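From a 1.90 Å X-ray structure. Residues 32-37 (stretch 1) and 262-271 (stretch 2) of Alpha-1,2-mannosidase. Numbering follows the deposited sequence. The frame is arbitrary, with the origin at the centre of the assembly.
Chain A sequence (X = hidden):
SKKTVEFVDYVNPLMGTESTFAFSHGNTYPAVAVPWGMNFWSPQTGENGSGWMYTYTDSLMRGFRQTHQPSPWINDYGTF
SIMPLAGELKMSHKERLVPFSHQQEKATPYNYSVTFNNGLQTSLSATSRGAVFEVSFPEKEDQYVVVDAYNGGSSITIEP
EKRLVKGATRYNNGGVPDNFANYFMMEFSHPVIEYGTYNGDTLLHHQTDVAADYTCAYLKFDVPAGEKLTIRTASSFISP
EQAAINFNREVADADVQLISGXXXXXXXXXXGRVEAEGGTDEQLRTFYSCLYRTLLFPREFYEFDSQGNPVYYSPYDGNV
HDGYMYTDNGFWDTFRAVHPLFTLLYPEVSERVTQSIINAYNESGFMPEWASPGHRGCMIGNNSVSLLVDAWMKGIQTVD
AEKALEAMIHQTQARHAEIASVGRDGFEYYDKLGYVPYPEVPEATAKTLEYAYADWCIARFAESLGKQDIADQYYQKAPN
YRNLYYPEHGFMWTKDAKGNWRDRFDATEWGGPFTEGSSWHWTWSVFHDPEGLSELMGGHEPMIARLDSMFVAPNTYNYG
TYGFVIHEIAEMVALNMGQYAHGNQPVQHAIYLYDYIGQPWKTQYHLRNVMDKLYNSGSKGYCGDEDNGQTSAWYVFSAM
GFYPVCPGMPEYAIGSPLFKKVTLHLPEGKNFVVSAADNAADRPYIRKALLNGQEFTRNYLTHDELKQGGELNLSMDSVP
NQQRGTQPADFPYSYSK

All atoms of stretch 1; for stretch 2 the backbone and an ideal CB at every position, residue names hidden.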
ATOM      1  N   VAL A  32     -15.020  36.270   1.729  1.00  8.09           N
ATOM      2  CA  VAL A  32     -16.001  37.266   1.306  1.00  7.89           C
ATOM      3  C   VAL A  32     -15.228  38.356   0.554  1.00  8.05           C
ATOM      4  O   VAL A  32     -14.288  38.973   1.093  1.00  8.22           O
ATOM      5  CB  VAL A  32     -16.711  37.865   2.514  1.00  7.41           C
ATOM      6  CG1 VAL A  32     -17.704  38.975   2.077  1.00  7.91           C
ATOM      7  CG2 VAL A  32     -17.439  36.758   3.284  1.00  8.01           C
ATOM      8  N   ALA A  33     -15.580  38.577  -0.711  1.00  7.30           N
ATOM      9  CA  ALA A  33     -14.735  39.428  -1.543  1.00  7.47           C
ATOM     10  C   ALA A  33     -15.472  39.846  -2.805  1.00  7.80           C
ATOM     11  O   ALA A  33     -16.596  39.422  -3.037  1.00  7.65           O
ATOM     12  CB  ALA A  33     -13.447  38.651  -1.951  1.00  7.52           C
ATOM     13  N   VAL A  34     -14.825  40.676  -3.612  1.00  7.73           N
ATOM     14  CA  VAL A  34     -15.180  40.778  -5.028  1.00  8.45           C
ATOM     15  C   VAL A  34     -13.961  40.245  -5.775  1.00  8.49           C
ATOM     16  O   VAL A  34     -12.890  40.126  -5.191  1.00  8.68           O
ATOM     17  CB  VAL A  34     -15.549  42.219  -5.484  1.00  8.55           C
ATOM     18  CG1 VAL A  34     -16.848  42.680  -4.825  1.00  9.58           C
ATOM     19  CG2 VAL A  34     -14.409  43.223  -5.179  1.00  8.23           C
ATOM     20  N   PRO A  35     -14.118  39.915  -7.064  1.00  8.64           N
ATOM     21  CA  PRO A  35     -12.998  39.278  -7.757  1.00  8.43           C
ATOM     22  C   PRO A  35     -11.708  40.101  -7.697  1.00  8.42           C
ATOM     23  O   PRO A  35     -11.731  41.324  -7.906  1.00  8.66           O
ATOM     24  CB  PRO A  35     -13.514  39.160  -9.201  1.00  8.69           C
ATOM     25  CG  PRO A  35     -15.034  39.025  -9.012  1.00  7.39           C
ATOM     26  CD  PRO A  35     -15.329  39.987  -7.905  1.00  7.96           C
ATOM     27  N   TRP A  36     -10.602  39.414  -7.429  1.00  8.34           N
ATOM     28  CA  TRP A  36      -9.260  40.033  -7.274  1.00  8.56           C
ATOM     29  C   TRP A  36      -9.198  41.185  -6.261  1.00  8.47           C
ATOM     30  O   TRP A  36      -8.322  42.042  -6.346  1.00  8.31           O
ATOM     31  CB  TRP A  36      -8.700  40.500  -8.628  1.00  9.06           C
ATOM     32  CG  TRP A  36      -8.780  39.422  -9.677  1.00  9.26           C
ATOM     33  CD1 TRP A  36      -7.947  38.335  -9.819  1.00  9.51           C
ATOM     34  CD2 TRP A  36      -9.778  39.304 -10.690  1.00  8.91           C
ATOM     35  NE1 TRP A  36      -8.363  37.562 -10.886  1.00 10.53           N
ATOM     36  CE2 TRP A  36      -9.492  38.129 -11.427  1.00 10.48           C
ATOM     37  CE3 TRP A  36     -10.880  40.084 -11.054  1.00 10.91           C
ATOM     38  CZ2 TRP A  36     -10.268  37.720 -12.512  1.00 11.14           C
ATOM     39  CZ3 TRP A  36     -11.663  39.671 -12.137  1.00 10.11           C
ATOM     40  CH2 TRP A  36     -11.352  38.495 -12.846  1.00  8.93           C
ATOM     41  N   GLY A  37     -10.125  41.222  -5.317  1.00  7.71           N
ATOM     42  CA  GLY A  37     -10.180  42.357  -4.407  1.00  7.53           C
ATOM     43  C   GLY A  37      -8.931  42.506  -3.543  1.00  7.44           C
ATOM     44  O   GLY A  37      -8.362  41.522  -3.084  1.00  7.32           O
ATOM     45  N   UNK A 262     -24.329  44.796  -4.482  1.00  9.60           N
ATOM     46  CA  UNK A 262     -23.276  45.160  -5.410  1.00 10.39           C
ATOM     47  C   UNK A 262     -22.274  44.017  -5.647  1.00  9.85           C
ATOM     48  O   UNK A 262     -21.861  43.783  -6.779  1.00 10.13           O
ATOM     49  CB  UNK A 262     -22.542  46.397  -4.888  1.00 10.39           C
ATOM     50  N   UNK A 263     -21.859  43.327  -4.585  1.00  9.37           N
ATOM     51  CA  UNK A 263     -20.919  42.216  -4.739  1.00  9.22           C
ATOM     52  C   UNK A 263     -21.576  41.060  -5.495  1.00  9.55           C
ATOM     53  O   UNK A 263     -20.951  40.377  -6.307  1.00  8.61           O
ATOM     54  CB  UNK A 263     -20.420  41.742  -3.373  1.00  9.22           C
ATOM     55  N   UNK A 264     -22.861  40.860  -5.247  1.00  9.48           N
ATOM     56  CA  UNK A 264     -23.583  39.812  -5.923  1.00 10.49           C
ATOM     57  C   UNK A 264     -23.599  40.095  -7.433  1.00 10.40           C
ATOM     58  O   UNK A 264     -23.381  39.196  -8.267  1.00  9.96           O
ATOM     59  CB  UNK A 264     -25.004  39.694  -5.367  1.00 10.49           C
ATOM     60  N   UNK A 265     -23.868  41.353  -7.783  1.00  9.45           N
ATOM     61  CA  UNK A 265     -23.850  41.748  -9.192  1.00 10.24           C
ATOM     62  C   UNK A 265     -22.463  41.574  -9.810  1.00  9.68           C
ATOM     63  O   UNK A 265     -22.336  41.070 -10.922  1.00  8.59           O
ATOM     64  CB  UNK A 265     -24.305  43.201  -9.337  1.00 10.24           C
ATOM     65  N   UNK A 266     -21.413  41.963  -9.088  1.00  8.54           N
ATOM     66  CA  UNK A 266     -20.058  41.750  -9.607  1.00  8.88           C
ATOM     67  C   UNK A 266     -19.767  40.266  -9.856  1.00  8.10           C
ATOM     68  O   UNK A 266     -19.251  39.880 -10.915  1.00  7.38           O
ATOM     69  CB  UNK A 266     -19.028  42.323  -8.632  1.00  8.88           C
ATOM     70  N   UNK A 267     -20.076  39.418  -8.878  1.00  7.22           N
ATOM     71  CA  UNK A 267     -19.818  37.993  -9.073  1.00  7.18           C
ATOM     72  C   UNK A 267     -20.631  37.442 -10.250  1.00  7.71           C
ATOM     73  O   UNK A 267     -20.110  36.688 -11.075  1.00  7.38           O
ATOM     74  CB  UNK A 267     -20.145  37.216  -7.796  1.00  7.18           C
ATOM     75  N   UNK A 268     -21.896  37.827 -10.350  1.00  7.25           N
ATOM     76  CA  UNK A 268     -22.684  37.331 -11.467  1.00  8.00           C
ATOM     77  C   UNK A 268     -22.094  37.773 -12.813  1.00  8.36           C
ATOM     78  O   UNK A 268     -22.095  37.012 -13.782  1.00  8.49           O
ATOM     79  CB  UNK A 268     -24.130  37.813 -11.341  1.00  8.00           C
ATOM     80  N   UNK A 269     -21.614  39.014 -12.873  1.00  8.59           N
ATOM     81  CA  UNK A 269     -20.980  39.526 -14.092  1.00  8.96           C
ATOM     82  C   UNK A 269     -19.743  38.712 -14.494  1.00  8.30           C
ATOM     83  O   UNK A 269     -19.604  38.298 -15.648  1.00  7.40           O
ATOM     84  CB  UNK A 269     -20.589  40.992 -13.897  1.00  8.96           C
ATOM     85  N   UNK A 270     -18.830  38.515 -13.553  1.00  7.20           N
ATOM     86  CA  UNK A 270     -17.580  37.810 -13.855  1.00  7.71           C
ATOM     87  C   UNK A 270     -17.786  36.299 -14.017  1.00  7.47           C
ATOM     88  O   UNK A 270     -17.252  35.700 -14.960  1.00  7.84           O
ATOM     89  CB  UNK A 270     -16.555  38.073 -12.750  1.00  7.71           C
ATOM     90  N   UNK A 271     -18.574  35.679 -13.136  1.00  7.65           N
ATOM     91  CA  UNK A 271     -18.859  34.243 -13.301  1.00  7.45           C
ATOM     92  C   UNK A 271     -19.583  34.013 -14.620  1.00  7.60           C
ATOM     93  O   UNK A 271     -19.373  32.996 -15.285  1.00  7.93           O
ATOM     94  CB  UNK A 271     -19.696  33.711 -12.136  1.00  7.45           C
TER

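Stretch 2 is a continuous helix, with phi and psi near -60° and -45° throughout, so its side chains meet stretch 1 at positions three or four apart. Proline would cost the helix a backbone hydrogen bond at most of these positions, and glycine would loosen it.

Position 262 has no part of stretch 1 within 5.5 Å of its ideal CB, so almost any helix former would serve. It is Lys262, whose extended chain leads away.

At 263 the CB points sideways, yet its ideal position lies 4.0 Å from Val34 CG1 and 4.5 Å from Ala33 O. Something small and apolar suits so near a neighbour. The residue is Ala263, its CB packing 4.0 Å from Val34 CG1.

Positions 264 and 265 find nothing of stretch 1 to touch and leave the choice wide, polar residues included; they are Arg264 and Glu265.

Position 266 points toward stretch 1, its ideal CB 4.4 Å from both Val34 CG1 and Pro35 CD. Aliphatic carbon is wanted near the backbone, and a longer chain could have a polar end. Gln266 answers this: its CB meets both.

Position 267 is harder to predict. Its CB points sideways with nothing near, but Ala33 O is an acceptor not used within stretch 1, and the Pro35 ring offers apolar surface. A long side chain with a donor could reach the first, and a flat aromatic could cover the second. Trp267 does both. With chi1 at -79° (m), its indole comes nearer, and NE1 donates to Ala33 O at 2.7 Å with an N-H...O angle of 165°, the carbonyl lying at the ring edge. The ring face is left free for Pro35, whose CG stands 3.7 Å from the centroid of the six-membered ring of Trp267, only 5° off its normal, a CH-pi contact.

Positions 268 and 269 are out of reach of stretch 1 and tolerate many residues; they are Asn268 and Asn269.

Position 270 points toward stretch 1, its ideal CB 4.1 Å from Pro35 CG and 5.2 Å from Trp36 CZ3. A large apolar or aromatic group could pack against both the proline ring and the indole edge. Tyr270 packs CD2 3.8 Å from Pro35 CG and presents its face to the edge of Trp36, with planes at 85° and Trp36 CZ3 3.7 Å from Tyr270 CE1.

Position 271 has no near neighbour in stretch 1, which leaves the choice open; it is Leu271.

Stretch 2 (262-271) KAREQWNNYL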
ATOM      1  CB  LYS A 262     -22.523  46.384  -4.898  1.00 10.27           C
ATOM      2  CG  LYS A 262     -23.326  47.672  -4.922  1.00 13.34           C
ATOM      3  CD  LYS A 262     -22.450  48.802  -4.380  1.00 16.38           C
ATOM      4  CE  LYS A 262     -23.086  50.160  -4.580  1.00 19.87           C
ATOM      5  NZ  LYS A 262     -22.055  51.195  -4.258  1.00 22.51           N
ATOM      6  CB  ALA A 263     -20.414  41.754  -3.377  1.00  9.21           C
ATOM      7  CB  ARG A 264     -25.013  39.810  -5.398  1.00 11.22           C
ATOM      8  CG  ARG A 264     -25.799  38.668  -5.874  1.00 15.43           C
ATOM      9  CD  ARG A 264     -27.258  38.962  -5.768  1.00 23.73           C
ATOM     10  NE  ARG A 264     -27.784  38.623  -4.463  1.00 26.07           N
ATOM     11  CZ  ARG A 264     -28.076  37.386  -4.083  1.00 29.15           C
ATOM     12  NH1 ARG A 264     -27.841  36.368  -4.903  1.00 27.97           N
ATOM     13  NH2 ARG A 264     -28.589  37.174  -2.869  1.00 28.78           N
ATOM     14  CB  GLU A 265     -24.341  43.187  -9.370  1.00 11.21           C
ATOM     15  CG  GLU A 265     -24.309  43.646 -10.818  1.00 14.72           C
ATOM     16  CD  GLU A 265     -24.986  44.979 -11.004  1.00 22.35           C
ATOM     17  OE1 GLU A 265     -24.511  45.971 -10.417  1.00 25.53           O
ATOM     18  OE2 GLU A 265     -25.994  45.036 -11.735  1.00 25.99           O
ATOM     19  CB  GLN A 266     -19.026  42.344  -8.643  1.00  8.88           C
ATOM     20  CG  GLN A 266     -19.077  43.871  -8.618  1.00 11.65           C
ATOM     21  CD  GLN A 266     -18.819  44.459 -10.008  1.00 13.37           C
ATOM     22  OE1 GLN A 266     -17.777  44.195 -10.614  1.00 15.85           O
ATOM     23  NE2 GLN A 266     -19.768  45.232 -10.520  1.00 13.07           N
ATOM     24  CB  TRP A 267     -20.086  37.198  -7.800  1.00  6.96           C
ATOM     25  CG  TRP A 267     -18.935  37.328  -6.843  1.00  6.55           C
ATOM     26  CD1 TRP A 267     -18.896  38.078  -5.695  1.00  7.17           C
ATOM     27  CD2 TRP A 267     -17.648  36.722  -6.978  1.00  7.25           C
ATOM     28  NE1 TRP A 267     -17.655  37.963  -5.106  1.00  7.04           N
ATOM     29  CE2 TRP A 267     -16.873  37.137  -5.875  1.00  6.47           C
ATOM     30  CE3 TRP A 267     -17.066  35.871  -7.940  1.00  7.52           C
ATOM     31  CZ2 TRP A 267     -15.545  36.746  -5.704  1.00  6.90           C
ATOM     32  CZ3 TRP A 267     -15.757  35.453  -7.751  1.00  8.09           C
ATOM     33  CH2 TRP A 267     -15.009  35.899  -6.644  1.00  8.14           C
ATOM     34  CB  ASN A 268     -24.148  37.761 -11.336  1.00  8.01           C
ATOM     35  CG  ASN A 268     -24.916  36.876 -10.368  1.00  8.30           C
ATOM     36  OD1 ASN A 268     -24.609  35.698 -10.235  1.00  8.30           O
ATOM     37  ND2 ASN A 268     -25.921  37.431  -9.709  1.00  7.57           N
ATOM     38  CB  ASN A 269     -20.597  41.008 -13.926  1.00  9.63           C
ATOM     39  CG  ASN A 269     -21.820  41.953 -13.967  1.00 13.70           C
ATOM     40  OD1 ASN A 269     -22.941  41.538 -14.299  1.00 16.09           O
ATOM     41  ND2 ASN A 269     -21.593  43.228 -13.654  1.00 15.66           N
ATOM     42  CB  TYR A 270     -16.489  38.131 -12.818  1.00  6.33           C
ATOM     43  CG  TYR A 270     -15.916  39.533 -13.007  1.00  9.01           C
ATOM     44  CD1 TYR A 270     -14.974  39.786 -13.995  1.00 10.02           C
ATOM     45  CD2 TYR A 270     -16.344  40.597 -12.220  1.00 10.55           C
ATOM     46  CE1 TYR A 270     -14.463  41.071 -14.192  1.00 12.07           C
ATOM     47  CE2 TYR A 270     -15.851  41.880 -12.415  1.00 12.35           C
ATOM     48  CZ  TYR A 270     -14.914  42.102 -13.393  1.00 13.70           C
ATOM     49  OH  TYR A 270     -14.423  43.363 -13.562  1.00 12.61           O
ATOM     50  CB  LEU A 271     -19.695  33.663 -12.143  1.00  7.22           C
ATOM     51  CG  LEU A 271     -19.033  33.744 -10.752  1.00  7.15           C
ATOM     52  CD1 LEU A 271     -20.038  33.406  -9.650  1.00  7.58           C
ATOM     53  CD2 LEU A 271     -17.785  32.849 -10.675  1.00  7.74           C
TER
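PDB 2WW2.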